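PDB 3V10: rhusiopathiae surface protein B from Erysipelothrix rhusiopathiae, which probably binds collagen as a cell-wall-anchored adhesin, the crystallised piece being its collagen-binding region. Local coordinates for residues A[218-223]-A[258-263]; A[164-169]-A[186-191]; A[193-198]-A[251-256]; A[181-186]-A[263-268]. One frame throughout, in Å; residues are numbered along the deposited sequence.

Interaction 1. Residues A[218-223]-A[258-263]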
loop_
_atom_site.group_PDB
_atom_site.type_symbol
_atom_site.label_atom_id
_atom_site.label_comp_id
_atom_site.label_asym_id
_atom_site.label_seq_id
_atom_site.Cartn_x
_atom_site.Cartn_y
_atom_site.Cartn_z
ATOM N N ASP A 218 11.825 -11.636 14.461
ATOM C CA ASP A 218 11.051 -12.128 15.590
ATOM C C ASP A 218 11.424 -13.599 15.687
ATOM O O ASP A 218 11.431 -14.310 14.679
ATOM C CB ASP A 218 9.551 -11.982 15.348
ATOM C CG ASP A 218 9.104 -10.540 15.343
ATOM O OD1 ASP A 218 9.401 -9.830 16.325
ATOM O OD2 ASP A 218 8.456 -10.115 14.364
ATOM N N VAL A 219 11.767 -14.046 16.891
ATOM C CA VAL A 219 12.155 -15.432 17.110
ATOM C C VAL A 219 11.234 -16.039 18.154
ATOM O O VAL A 219 11.262 -15.642 19.319
ATOM C CB VAL A 219 13.608 -15.524 17.609
ATOM C CG1 VAL A 219 14.029 -16.985 17.757
ATOM C CG2 VAL A 219 14.523 -14.800 16.644
ATOM N N GLU A 220 10.414 -16.997 17.731
ATOM C CA GLU A 220 9.477 -17.641 18.640
ATOM C C GLU A 220 9.717 -19.143 18.755
ATOM O O GLU A 220 9.797 -19.850 17.756
ATOM C CB GLU A 220 8.040 -17.392 18.180
ATOM C CG GLU A 220 6.997 -17.987 19.111
ATOM C CD GLU A 220 5.587 -17.774 18.615
ATOM O OE1 GLU A 220 5.248 -18.308 17.535
ATOM O OE2 GLU A 220 4.821 -17.071 19.308
ATOM N N ALA A 221 9.837 -19.623 19.987
ATOM C CA ALA A 221 10.053 -21.042 20.233
ATOM C C ALA A 221 9.658 -21.361 21.668
ATOM O O ALA A 221 9.796 -20.519 22.557
ATOM C CB ALA A 221 11.509 -21.403 19.988
ATOM N N ASN A 222 9.175 -22.581 21.876
ATOM C CA ASN A 222 8.732 -23.042 23.185
ATOM C C ASN A 222 8.036 -21.997 24.052
ATOM O O ASN A 222 8.478 -21.707 25.166
ATOM C CB ASN A 222 9.895 -23.681 23.958
ATOM C CG ASN A 222 11.234 -23.071 23.614
ATOM O OD1 ASN A 222 11.511 -21.918 23.940
ATOM N ND2 ASN A 222 12.073 -23.846 22.939
ATOM N N GLY A 223 6.956 -21.430 23.510
ATOM C CA GLY A 223 6.125 -20.465 24.220
ATOM C C GLY A 223 6.566 -19.032 24.478
ATOM O O GLY A 223 5.935 -18.329 25.265
ATOM N N LYS A 258 12.091 -26.375 15.375
ATOM C CA LYS A 258 10.931 -25.970 16.161
ATOM C C LYS A 258 10.875 -24.481 16.506
ATOM O O LYS A 258 10.328 -24.093 17.538
ATOM C CB LYS A 258 10.892 -26.812 17.439
ATOM C CG LYS A 258 10.989 -28.307 17.156
ATOM C CD LYS A 258 11.090 -29.139 18.425
ATOM C CE LYS A 258 11.204 -30.621 18.085
ATOM N NZ LYS A 258 11.300 -31.482 19.300
ATOM N N THR A 259 11.417 -23.648 15.625
ATOM C CA THR A 259 11.437 -22.214 15.870
ATOM C C THR A 259 10.941 -21.427 14.664
ATOM O O THR A 259 11.322 -21.713 13.529
ATOM C CB THR A 259 12.865 -21.745 16.221
ATOM O OG1 THR A 259 13.317 -22.430 17.397
ATOM C CG2 THR A 259 12.893 -20.244 16.477
ATOM N N THR A 260 10.080 -20.446 14.920
ATOM C CA THR A 260 9.543 -19.601 13.861
ATOM C C THR A 260 10.347 -18.309 13.810
ATOM O O THR A 260 10.536 -17.645 14.832
ATOM C CB THR A 260 8.067 -19.236 14.113
ATOM O OG1 THR A 260 7.273 -20.427 14.129
ATOM C CG2 THR A 260 7.550 -18.306 13.021
ATOM N N PHE A 261 10.820 -17.963 12.619
ATOM C CA PHE A 261 11.596 -16.749 12.422
ATOM C C PHE A 261 10.839 -15.827 11.489
ATOM O O PHE A 261 10.525 -16.197 10.359
ATOM C CB PHE A 261 12.957 -17.074 11.806
ATOM C CG PHE A 261 13.838 -17.909 12.686
ATOM C CD1 PHE A 261 14.647 -17.315 13.648
ATOM C CD2 PHE A 261 13.847 -19.293 12.561
ATOM C CE1 PHE A 261 15.460 -18.091 14.475
ATOM C CE2 PHE A 261 14.653 -20.076 13.381
ATOM C CZ PHE A 261 15.463 -19.472 14.340
ATOM N N THR A 262 10.533 -14.630 11.970
ATOM C CA THR A 262 9.832 -13.651 11.163
ATOM C C THR A 262 10.803 -12.518 10.876
ATOM O O THR A 262 11.058 -11.675 11.733
ATOM C CB THR A 262 8.602 -13.088 11.895
ATOM O OG1 THR A 262 7.761 -14.171 12.315
ATOM C CG2 THR A 262 7.807 -12.176 10.974
ATOM N N VAL A 263 11.368 -12.530 9.674
ATOM C CA VAL A 263 12.308 -11.499 9.258
ATOM C C VAL A 263 11.526 -10.344 8.642
ATOM O O VAL A 263 10.772 -10.537 7.685
ATOM C CB VAL A 263 13.310 -12.042 8.203
ATOM C CG1 VAL A 263 14.253 -10.937 7.756
ATOM C CG2 VAL A 263 14.104 -13.207 8.785
HETATM O O HOH W 1 10.533 -9.199 12.720
HETATM O O HOH W 2 9.249 -24.578 19.949
#
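Strand 218-221 runs antiparallel to strand 260-263, with segment axes 4.8 Å apart and N-to-C directions at 168°, as neighbours in the five-stranded sheet of this DEv-IgG-type collagen-binding domain. Asp218 pairs with Thr262 and Glu220 with Thr260, each through two backbone hydrogen bonds, such as Asp218 N to Thr262 O at 2.8 Å. Val219 and Phe261 form the non-hydrogen-bonded pair between them, where Phe261 CA makes a CA-H...O contact with Asp218 O at 3.3 Å. On the face of this pair, Val219 CG1 stands anti to the backbone N (chi1 -177°), 3.7 Å from Phe261 CE1, and the isopropyl group runs beside the ring in the same direction. Thr259 CG2 lies 3.4 Å above the Phe261 ring plane, nearer the ring's margin than its centre. The opposite face is more polar. Asp218 CB meets Thr262 CB at 3.7 Å, while Asp218 OD1 is hydrogen-bonded to His227; Glu220 OE1 makes a salt bridge with Lys191, and Thr260 OG1 is hydrogen-bonded to Asn188 O and also to Lys191 NZ. Beyond the paired residues a water joins the two segments, accepting from Asn222 N at 2.8 Å and donating to Lys258 O at 2.7 Å.

Interaction 2. Residues A[164-169]-A[186-191]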
loop_
_atom_site.group_PDB
_atom_site.type_symbol
_atom_site.label_atom_id
_atom_site.label_comp_id
_atom_site.label_asym_id
_atom_site.label_seq_id
_atom_site.Cartn_x
_atom_site.Cartn_y
_atom_site.Cartn_z
ATOM N N PRO A 164 0.096 -23.849 9.051
ATOM C CA PRO A 164 0.837 -25.059 8.685
ATOM C C PRO A 164 1.817 -24.802 7.531
ATOM O O PRO A 164 2.656 -25.649 7.214
ATOM C CB PRO A 164 -0.274 -26.021 8.298
ATOM C CG PRO A 164 -1.229 -25.109 7.590
ATOM C CD PRO A 164 -1.274 -23.899 8.501
ATOM N N ILE A 165 1.705 -23.628 6.910
ATOM C CA ILE A 165 2.578 -23.259 5.795
ATOM C C ILE A 165 3.975 -22.942 6.312
ATOM O O ILE A 165 4.163 -22.014 7.098
ATOM C CB ILE A 165 2.030 -22.028 5.035
ATOM C CG1 ILE A 165 0.618 -22.322 4.525
ATOM C CG2 ILE A 165 2.948 -21.677 3.864
ATOM C CD1 ILE A 165 0.523 -23.568 3.664
ATOM N N PHE A 166 4.958 -23.705 5.850
ATOM C CA PHE A 166 6.325 -23.513 6.301
ATOM C C PHE A 166 6.931 -22.158 5.980
ATOM O O PHE A 166 7.645 -21.596 6.803
ATOM C CB PHE A 166 7.232 -24.607 5.745
ATOM C CG PHE A 166 8.633 -24.540 6.272
ATOM C CD1 PHE A 166 9.595 -23.758 5.641
ATOM C CD2 PHE A 166 8.987 -25.239 7.422
ATOM C CE1 PHE A 166 10.888 -23.675 6.150
ATOM C CE2 PHE A 166 10.276 -25.162 7.939
ATOM C CZ PHE A 166 11.230 -24.377 7.302
ATOM N N TYR A 167 6.667 -21.637 4.789
ATOM C CA TYR A 167 7.234 -20.343 4.417
ATOM C C TYR A 167 6.378 -19.536 3.464
ATOM O O TYR A 167 5.846 -20.060 2.486
ATOM C CB TYR A 167 8.618 -20.533 3.777
ATOM C CG TYR A 167 9.201 -19.259 3.172
ATOM C CD1 TYR A 167 9.614 -18.212 3.985
ATOM C CD2 TYR A 167 9.292 -19.095 1.789
ATOM C CE1 TYR A 167 10.105 -17.023 3.441
ATOM C CE2 TYR A 167 9.777 -17.914 1.227
ATOM C CZ TYR A 167 10.183 -16.879 2.067
ATOM O OH TYR A 167 10.658 -15.701 1.548
ATOM N N TRP A 168 6.242 -18.250 3.759
ATOM C CA TRP A 168 5.516 -17.353 2.876
ATOM C C TRP A 168 5.964 -15.936 3.191
ATOM O O TRP A 168 6.421 -15.646 4.296
ATOM C CB TRP A 168 3.997 -17.510 3.029
ATOM C CG TRP A 168 3.401 -16.810 4.197
ATOM C CD1 TRP A 168 2.950 -15.520 4.240
ATOM C CD2 TRP A 168 3.170 -17.363 5.493
ATOM N NE1 TRP A 168 2.445 -15.238 5.490
ATOM C CE2 TRP A 168 2.570 -16.353 6.278
ATOM C CE3 TRP A 168 3.410 -18.617 6.070
ATOM C CZ2 TRP A 168 2.206 -16.558 7.613
ATOM C CZ3 TRP A 168 3.045 -18.822 7.402
ATOM C CH2 TRP A 168 2.451 -17.796 8.155
ATOM N N LYS A 169 5.860 -15.068 2.197
ATOM C CA LYS A 169 6.263 -13.685 2.353
ATOM C C LYS A 169 5.092 -12.759 2.044
ATOM O O LYS A 169 4.232 -13.080 1.231
ATOM C CB LYS A 169 7.429 -13.390 1.409
ATOM C CG LYS A 169 7.080 -13.545 -0.049
ATOM C CD LYS A 169 6.860 -12.195 -0.681
ATOM C CE LYS A 169 8.179 -11.491 -0.933
ATOM N NZ LYS A 169 8.998 -11.343 0.297
ATOM N N ASN A 186 8.095 -15.048 6.631
ATOM C CA ASN A 186 7.651 -15.944 7.700
ATOM C C ASN A 186 8.261 -17.328 7.531
ATOM O O ASN A 186 7.788 -18.127 6.727
ATOM C CB ASN A 186 6.125 -16.018 7.676
ATOM C CG ASN A 186 5.488 -14.643 7.708
ATOM O OD1 ASN A 186 5.373 -14.027 8.766
ATOM N ND2 ASN A 186 5.095 -14.143 6.545
ATOM N N ILE A 187 9.298 -17.609 8.316
ATOM C CA ILE A 187 10.019 -18.872 8.228
ATOM C C ILE A 187 9.707 -19.864 9.336
ATOM O O ILE A 187 9.878 -19.578 10.520
ATOM C CB ILE A 187 11.540 -18.622 8.219
ATOM C CG1 ILE A 187 11.869 -17.556 7.172
ATOM C CG2 ILE A 187 12.286 -19.919 7.919
ATOM C CD1 ILE A 187 13.315 -17.091 7.191
ATOM N N ASN A 188 9.259 -21.040 8.923
ATOM C CA ASN A 188 8.920 -22.116 9.837
ATOM C C ASN A 188 7.825 -21.785 10.842
ATOM O O ASN A 188 8.029 -21.890 12.055
ATOM C CB ASN A 188 10.170 -22.598 10.578
ATOM C CG ASN A 188 9.986 -23.978 11.169
ATOM O OD1 ASN A 188 8.936 -24.594 10.987
ATOM N ND2 ASN A 188 10.998 -24.473 11.872
ATOM N N SER A 189 6.662 -21.384 10.336
ATOM C CA SER A 189 5.517 -21.088 11.190
ATOM C C SER A 189 5.084 -22.366 11.916
ATOM O O SER A 189 4.728 -22.324 13.093
ATOM C CB SER A 189 4.335 -20.558 10.366
ATOM O OG SER A 189 4.540 -19.221 9.950
ATOM N N PRO A 190 5.106 -23.522 11.219
ATOM C CA PRO A 190 4.707 -24.799 11.828
ATOM C C PRO A 190 5.605 -25.247 12.975
ATOM O O PRO A 190 5.222 -26.120 13.764
ATOM C CB PRO A 190 4.772 -25.779 10.658
ATOM C CG PRO A 190 4.509 -24.912 9.466
ATOM C CD PRO A 190 5.333 -23.693 9.775
ATOM N N LYS A 191 6.798 -24.663 13.053
ATOM C CA LYS A 191 7.770 -25.007 14.085
ATOM C C LYS A 191 8.258 -26.433 13.836
ATOM O O LYS A 191 8.314 -27.260 14.746
ATOM C CB LYS A 191 7.143 -24.913 15.477
ATOM C CG LYS A 191 6.613 -23.545 15.867
ATOM C CD LYS A 191 7.720 -22.588 16.251
ATOM C CE LYS A 191 7.186 -21.508 17.185
ATOM N NZ LYS A 191 5.962 -20.850 16.640
HETATM O O HOH W 3 5.940 -19.777 7.946
#
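Trp168 and Asn186 form a hydrogen-bonded pair near the end of the beta hairpin made by strands 167-173 and 180-187, in the five-stranded sheet of the collagen-binding domain. Among the backbone hydrogen bonds, Asn186 N gives to Trp168 O at 2.9 Å, the return bond from Trp168 N is weak, and Asn188 N reaches Phe166 O at 2.7 Å just past the strand end. One side-chain bond joins the Trp168-Asn186 pair: Asn186 ND2 donates to Trp168 O at 3.0 Å from above the carbonyl plane, 49° out of it.

With CG between the backbone N and the carbonyl carbon (chi1 80°), the Trp168 indole lies against the Asn186 side chain. Its plane is stacked at 25° to the amide, and Asn186 CB sits 3.8 Å from the centroid of the six-membered ring. Asn188 CA lies over one face of Phe166, a ring that also stacks with Tyr285. Apolar packing joins Tyr167 CD1 to Ile187 CG1 at 4.0 Å.

A water lies between Ile165 O and the 186-189 backbone, 2.8 Å from Asn186 O and accepting from Ser189 N at 3.0 Å. The backbone N-H and ND2 of Asn186 both grip Trp168 O, and the ND2 bond helps to set the turn of the amide beside the indole; the close approach of Trp168 NE1 to Asn186 ND2 brings two donors together and is no hydrogen bond.

Interaction 3. Residues A[193-198]-A[251-256]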
loop_
_atom_site.group_PDB
_atom_site.type_symbol
_atom_site.label_atom_id
_atom_site.label_comp_id
_atom_site.label_asym_id
_atom_site.label_seq_id
_atom_site.Cartn_x
_atom_site.Cartn_y
_atom_site.Cartn_z
ATOM N N ALA A 193 10.790 -29.639 12.776
ATOM C CA ALA A 193 12.111 -30.110 13.151
ATOM C C ALA A 193 12.747 -30.406 11.799
ATOM O O ALA A 193 12.826 -31.557 11.379
ATOM C CB ALA A 193 11.989 -31.384 13.978
ATOM N N VAL A 194 13.155 -29.352 11.097
ATOM C CA VAL A 194 13.763 -29.499 9.774
ATOM C C VAL A 194 14.997 -30.382 9.824
ATOM O O VAL A 194 15.721 -30.399 10.817
ATOM C CB VAL A 194 14.149 -28.127 9.165
ATOM C CG1 VAL A 194 12.897 -27.298 8.930
ATOM C CG2 VAL A 194 15.119 -27.396 10.089
ATOM N N GLN A 195 15.239 -31.112 8.742
ATOM C CA GLN A 195 16.374 -32.020 8.694
ATOM C C GLN A 195 17.629 -31.486 8.007
ATOM O O GLN A 195 18.514 -32.259 7.646
ATOM C CB GLN A 195 15.948 -33.343 8.050
ATOM C CG GLN A 195 14.842 -34.065 8.804
ATOM C CD GLN A 195 15.220 -34.381 10.238
ATOM O OE1 GLN A 195 16.252 -35.001 10.497
ATOM N NE2 GLN A 195 14.383 -33.959 11.178
ATOM N N SER A 196 17.709 -30.169 7.825
ATOM C CA SER A 196 18.880 -29.552 7.207
ATOM C C SER A 196 18.824 -28.057 7.481
ATOM O O SER A 196 17.860 -27.571 8.064
ATOM C CB SER A 196 18.894 -29.784 5.690
ATOM O OG SER A 196 18.039 -28.870 5.016
ATOM N N ASP A 197 19.859 -27.333 7.068
ATOM C CA ASP A 197 19.868 -25.889 7.260
ATOM C C ASP A 197 18.769 -25.322 6.363
ATOM O O ASP A 197 18.325 -25.982 5.417
ATOM C CB ASP A 197 21.214 -25.277 6.852
ATOM C CG ASP A 197 22.398 -25.858 7.616
ATOM O OD1 ASP A 197 22.243 -26.262 8.790
ATOM O OD2 ASP A 197 23.503 -25.886 7.036
ATOM N N VAL A 198 18.326 -24.108 6.660
ATOM C CA VAL A 198 17.287 -23.462 5.866
ATOM C C VAL A 198 17.894 -22.240 5.189
ATOM O O VAL A 198 18.607 -21.466 5.827
ATOM C CB VAL A 198 16.106 -23.024 6.755
ATOM C CG1 VAL A 198 15.069 -22.283 5.925
ATOM C CG2 VAL A 198 15.472 -24.253 7.417
ATOM N N ILE A 251 19.781 -20.265 8.045
ATOM C CA ILE A 251 19.563 -20.742 9.408
ATOM C C ILE A 251 20.007 -22.193 9.569
ATOM O O ILE A 251 19.454 -23.096 8.940
ATOM C CB ILE A 251 18.075 -20.645 9.801
ATOM C CG1 ILE A 251 17.559 -19.226 9.553
ATOM C CG2 ILE A 251 17.903 -21.013 11.275
ATOM C CD1 ILE A 251 16.066 -19.071 9.761
ATOM N N PRO A 252 21.024 -22.436 10.408
ATOM C CA PRO A 252 21.513 -23.803 10.628
ATOM C C PRO A 252 20.411 -24.711 11.171
ATOM O O PRO A 252 19.547 -24.264 11.918
ATOM C CB PRO A 252 22.634 -23.608 11.646
ATOM C CG PRO A 252 23.147 -22.240 11.328
ATOM C CD PRO A 252 21.877 -21.454 11.102
ATOM N N LYS A 253 20.458 -25.985 10.799
ATOM C CA LYS A 253 19.469 -26.969 11.228
ATOM C C LYS A 253 19.066 -26.919 12.720
ATOM O O LYS A 253 17.871 -26.895 13.025
ATOM C CB LYS A 253 19.973 -28.372 10.861
ATOM C CG LYS A 253 19.055 -29.497 11.284
ATOM C CD LYS A 253 19.679 -30.850 10.974
ATOM C CE LYS A 253 18.790 -32.007 11.414
ATOM N NZ LYS A 253 19.469 -33.326 11.198
ATOM N N GLU A 254 20.044 -26.892 13.634
ATOM C CA GLU A 254 19.758 -26.858 15.088
ATOM C C GLU A 254 19.066 -25.578 15.552
ATOM O O GLU A 254 18.342 -25.584 16.543
ATOM C CB GLU A 254 21.034 -27.042 15.968
ATOM C CG GLU A 254 22.334 -27.568 15.315
ATOM C CD GLU A 254 22.207 -28.978 14.753
ATOM O OE1 GLU A 254 21.217 -29.658 15.090
ATOM O OE2 GLU A 254 23.080 -29.417 13.965
ATOM N N LYS A 255 19.319 -24.473 14.862
ATOM C CA LYS A 255 18.709 -23.198 15.221
ATOM C C LYS A 255 17.307 -23.034 14.641
ATOM O O LYS A 255 16.453 -22.369 15.222
ATOM C CB LYS A 255 19.607 -22.037 14.766
ATOM C CG LYS A 255 20.919 -21.948 15.534
ATOM C CD LYS A 255 20.692 -21.826 17.047
ATOM C CE LYS A 255 22.002 -21.600 17.793
ATOM N NZ LYS A 255 22.983 -22.684 17.517
ATOM N N ALA A 256 17.070 -23.659 13.496
ATOM C CA ALA A 256 15.775 -23.582 12.831
ATOM C C ALA A 256 14.763 -24.508 13.487
ATOM O O ALA A 256 13.563 -24.237 13.476
ATOM C CB ALA A 256 15.928 -23.938 11.352
#
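Val198 and Ile251 form an antiparallel hydrogen-bonded pair where strands 198-204 and 246-251 meet, in the six-stranded sheet of the collagen-binding domain, just before the short helix 253-256. Val198 N donates to Ile251 O at 2.7 Å, and Ile251 N returns a bond to Val198 O at 2.8 Å. Next to this pair, the carboxylate of Asp197 engages the start of the helix: OD1 takes the Lys253 N-H at 2.7 Å through its anti lone pair, with an N-H...O angle of 157°. Pro252 holds the N-cap position, and its O accepts from both Lys255 N and Ala256 N.

Lys253 supplies the main side-chain cover. Its CG is anti to the backbone N (chi1 178°) and the chain stays extended beyond, lying over the backbone of Val194 to Ser196. Lys253 CG lies 3.5 Å from Val194 O, and Lys253 CE is 3.6 Å from Gln195 C. The contact also buries Ser196 N and Ser196 O, neither of which has a polar partner in the model; by contrast, Ser196 OG bonds Asp197 O and Lys286 N. On the helix side facing the loop, Ala256 CB touches two valines, Val194 CG2 at 3.8 Å and Val198 CG2 at 4.0 Å.

Interaction 4. Residues A[181-186]-A[263-268]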
loop_
_atom_site.group_PDB
_atom_site.type_symbol
_atom_site.label_atom_id
_atom_site.label_comp_id
_atom_site.label_asym_id
_atom_site.label_seq_id
_atom_site.Cartn_x
_atom_site.Cartn_y
_atom_site.Cartn_z
ATOM N N MET A 181 7.758 0.757 2.050
ATOM C CA MET A 181 6.948 -0.456 2.092
ATOM C C MET A 181 7.516 -1.379 3.169
ATOM O O MET A 181 8.724 -1.392 3.398
ATOM C CB MET A 181 6.980 -1.158 0.731
ATOM C CG MET A 181 6.222 -0.413 -0.351
ATOM S SD MET A 181 6.638 -0.845 -2.064
ATOM C CE MET A 181 8.060 0.239 -2.293
ATOM N N ASN A 182 6.649 -2.145 3.827
ATOM C CA ASN A 182 7.088 -3.054 4.878
ATOM C C ASN A 182 6.943 -4.486 4.394
ATOM O O ASN A 182 5.973 -4.816 3.715
ATOM C CB ASN A 182 6.253 -2.851 6.144
ATOM C CG ASN A 182 6.257 -1.411 6.612
ATOM O OD1 ASN A 182 7.318 -0.809 6.774
ATOM N ND2 ASN A 182 5.072 -0.851 6.832
ATOM N N TRP A 183 7.908 -5.329 4.742
ATOM C CA TRP A 183 7.876 -6.722 4.306
ATOM C C TRP A 183 8.082 -7.728 5.428
ATOM O O TRP A 183 8.704 -7.425 6.445
ATOM C CB TRP A 183 8.924 -6.949 3.215
ATOM C CG TRP A 183 8.846 -5.943 2.114
ATOM C CD1 TRP A 183 9.371 -4.685 2.120
ATOM C CD2 TRP A 183 8.156 -6.083 0.867
ATOM N NE1 TRP A 183 9.053 -4.031 0.959
ATOM C CE2 TRP A 183 8.305 -4.864 0.170
ATOM C CE3 TRP A 183 7.424 -7.116 0.271
ATOM C CZ2 TRP A 183 7.750 -4.651 -1.097
ATOM C CZ3 TRP A 183 6.873 -6.904 -0.991
ATOM C CH2 TRP A 183 7.037 -5.683 -1.659
ATOM N N TRP A 184 7.560 -8.937 5.216
ATOM C CA TRP A 184 7.644 -10.022 6.191
ATOM C C TRP A 184 8.035 -11.350 5.562
ATOM O O TRP A 184 7.394 -11.788 4.613
ATOM C CB TRP A 184 6.281 -10.252 6.860
ATOM C CG TRP A 184 5.822 -9.182 7.786
ATOM C CD1 TRP A 184 5.938 -9.172 9.144
ATOM C CD2 TRP A 184 5.162 -7.963 7.429
ATOM N NE1 TRP A 184 5.391 -8.026 9.657
ATOM C CE2 TRP A 184 4.907 -7.263 8.627
ATOM C CE3 TRP A 184 4.763 -7.393 6.213
ATOM C CZ2 TRP A 184 4.268 -6.017 8.648
ATOM C CZ3 TRP A 184 4.128 -6.153 6.230
ATOM C CH2 TRP A 184 3.889 -5.480 7.444
ATOM N N LEU A 185 9.080 -11.983 6.088
ATOM C CA LEU A 185 9.484 -13.310 5.623
ATOM C C LEU A 185 9.123 -14.225 6.801
ATOM O O LEU A 185 9.754 -14.172 7.854
ATOM C CB LEU A 185 10.994 -13.382 5.355
ATOM C CG LEU A 185 11.621 -12.358 4.407
ATOM C CD1 LEU A 185 13.089 -12.733 4.165
ATOM C CD2 LEU A 185 10.861 -12.314 3.096
ATOM N N ASN A 186 8.095 -15.048 6.631
ATOM C CA ASN A 186 7.651 -15.944 7.700
ATOM C C ASN A 186 8.261 -17.328 7.531
ATOM O O ASN A 186 7.788 -18.127 6.727
ATOM C CB ASN A 186 6.125 -16.018 7.676
ATOM C CG ASN A 186 5.488 -14.643 7.708
ATOM O OD1 ASN A 186 5.373 -14.027 8.766
ATOM N ND2 ASN A 186 5.095 -14.143 6.545
ATOM N N VAL A 263 11.368 -12.530 9.674
ATOM C CA VAL A 263 12.308 -11.499 9.258
ATOM C C VAL A 263 11.526 -10.344 8.642
ATOM O O VAL A 263 10.772 -10.537 7.685
ATOM C CB VAL A 263 13.310 -12.042 8.203
ATOM C CG1 VAL A 263 14.253 -10.937 7.756
ATOM C CG2 VAL A 263 14.104 -13.207 8.785
ATOM N N THR A 264 11.698 -9.144 9.191
ATOM C CA THR A 264 11.008 -7.976 8.667
ATOM C C THR A 264 12.016 -6.940 8.187
ATOM O O THR A 264 13.145 -6.883 8.669
ATOM C CB THR A 264 10.085 -7.331 9.731
ATOM O OG1 THR A 264 10.860 -6.935 10.870
ATOM C CG2 THR A 264 9.016 -8.325 10.172
ATOM N N TYR A 265 11.608 -6.140 7.214
ATOM C CA TYR A 265 12.466 -5.095 6.675
ATOM C C TYR A 265 11.633 -4.146 5.834
ATOM O O TYR A 265 10.483 -4.440 5.505
ATOM C CB TYR A 265 13.596 -5.685 5.814
ATOM C CG TYR A 265 13.141 -6.422 4.576
ATOM C CD1 TYR A 265 12.767 -7.766 4.638
ATOM C CD2 TYR A 265 13.080 -5.778 3.338
ATOM C CE1 TYR A 265 12.345 -8.450 3.503
ATOM C CE2 TYR A 265 12.655 -6.457 2.192
ATOM C CZ TYR A 265 12.290 -7.792 2.284
ATOM O OH TYR A 265 11.867 -8.474 1.168
ATOM N N ASP A 266 12.223 -3.010 5.492
ATOM C CA ASP A 266 11.536 -2.013 4.687
ATOM C C ASP A 266 12.266 -1.769 3.380
ATOM O O ASP A 266 13.474 -1.992 3.275
ATOM C CB ASP A 266 11.463 -0.662 5.417
ATOM C CG ASP A 266 10.862 -0.766 6.804
ATOM O OD1 ASP A 266 10.104 -1.718 7.065
ATOM O OD2 ASP A 266 11.137 0.133 7.630
ATOM N N THR A 267 11.524 -1.319 2.378
ATOM C CA THR A 267 12.133 -0.944 1.113
ATOM C C THR A 267 11.610 0.458 0.836
ATOM O O THR A 267 10.613 0.884 1.424
ATOM C CB THR A 267 11.761 -1.878 -0.053
ATOM O OG1 THR A 267 10.364 -1.767 -0.344
ATOM C CG2 THR A 267 12.129 -3.313 0.286
ATOM N N ARG A 268 12.291 1.172 -0.047
ATOM C CA ARG A 268 11.917 2.536 -0.378
ATOM C C ARG A 268 11.831 2.678 -1.882
ATOM O O ARG A 268 12.768 2.336 -2.597
ATOM C CB ARG A 268 12.964 3.493 0.201
ATOM C CG ARG A 268 12.709 4.970 -0.025
ATOM C CD ARG A 268 13.538 5.774 0.965
ATOM N NE ARG A 268 13.139 5.446 2.329
ATOM C CZ ARG A 268 13.834 5.740 3.421
ATOM N NH1 ARG A 268 14.992 6.386 3.331
ATOM N NH2 ARG A 268 13.370 5.373 4.609
#
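Met181 to Leu185 pair with Val263 to Thr267 in the five-stranded sheet of the DEv-IgG-type domain, the segment axes 4.7 Å apart and their N-to-C directions at 161°. The backbone ladder is complete through three pairs: Met181 with Thr267, Trp183 with Tyr265 and Leu185 with Val263 each exchange two hydrogen bonds. The tightest measured is Leu185 N to Val263 O at 2.7 Å, whereas Tyr265 N to Trp183 O stretches to 3.3 Å.

Aromatic contacts mark the face that carries these three pairs. Tyr265 CG lies between its backbone N and carbonyl carbon, and Trp183 CB sits over the face of the ring, 3.8 Å from the centroid and 19° off the normal. The Trp183 five-membered ring and the Tyr265 ring are nearly parallel, at 16°, yet displaced laterally, with little overlap. Leu185 CG approaches the edge of the Tyr265 ring, while Tyr265 OH is hydrogen-bonded to Asp202 of strand 198-204, which places this face toward the other sheet. On the opposite face, Trp184 CD1 meets Thr264 CG2 at 3.4 Å, and Trp184 also touches Thr170 and Thr172 of the neighbouring strand.

A side-chain hydrogen bond runs from Trp183 NE1 to Thr267 OG1, 2.9 Å long; that hydroxyl oxygen also bonds His208 ND1.

Overall arrangement
From the N terminus, interaction 2 closes first, bringing 164-169 back against 186-191 across a hairpin. Interaction 4 opens within this hairpin at 181-186, so the two cross, sharing Asn186; it closes only at 263-268. Inside that long loop lie interaction 3 (193-198 with 251-256) and interaction 1 (218-223 with 258-263), which cross each other in turn. Interactions 2, 4 and 1 successively join strands 167-173, 180-187, 260-269 and 208-221 of one antiparallel sheet. Interaction 3 belongs to the six-stranded sheet and helix 253-256, and touches interaction 1 where Phe261 packs on Ile251 and Ala256, and interaction 2 where Phe166 meets Val194.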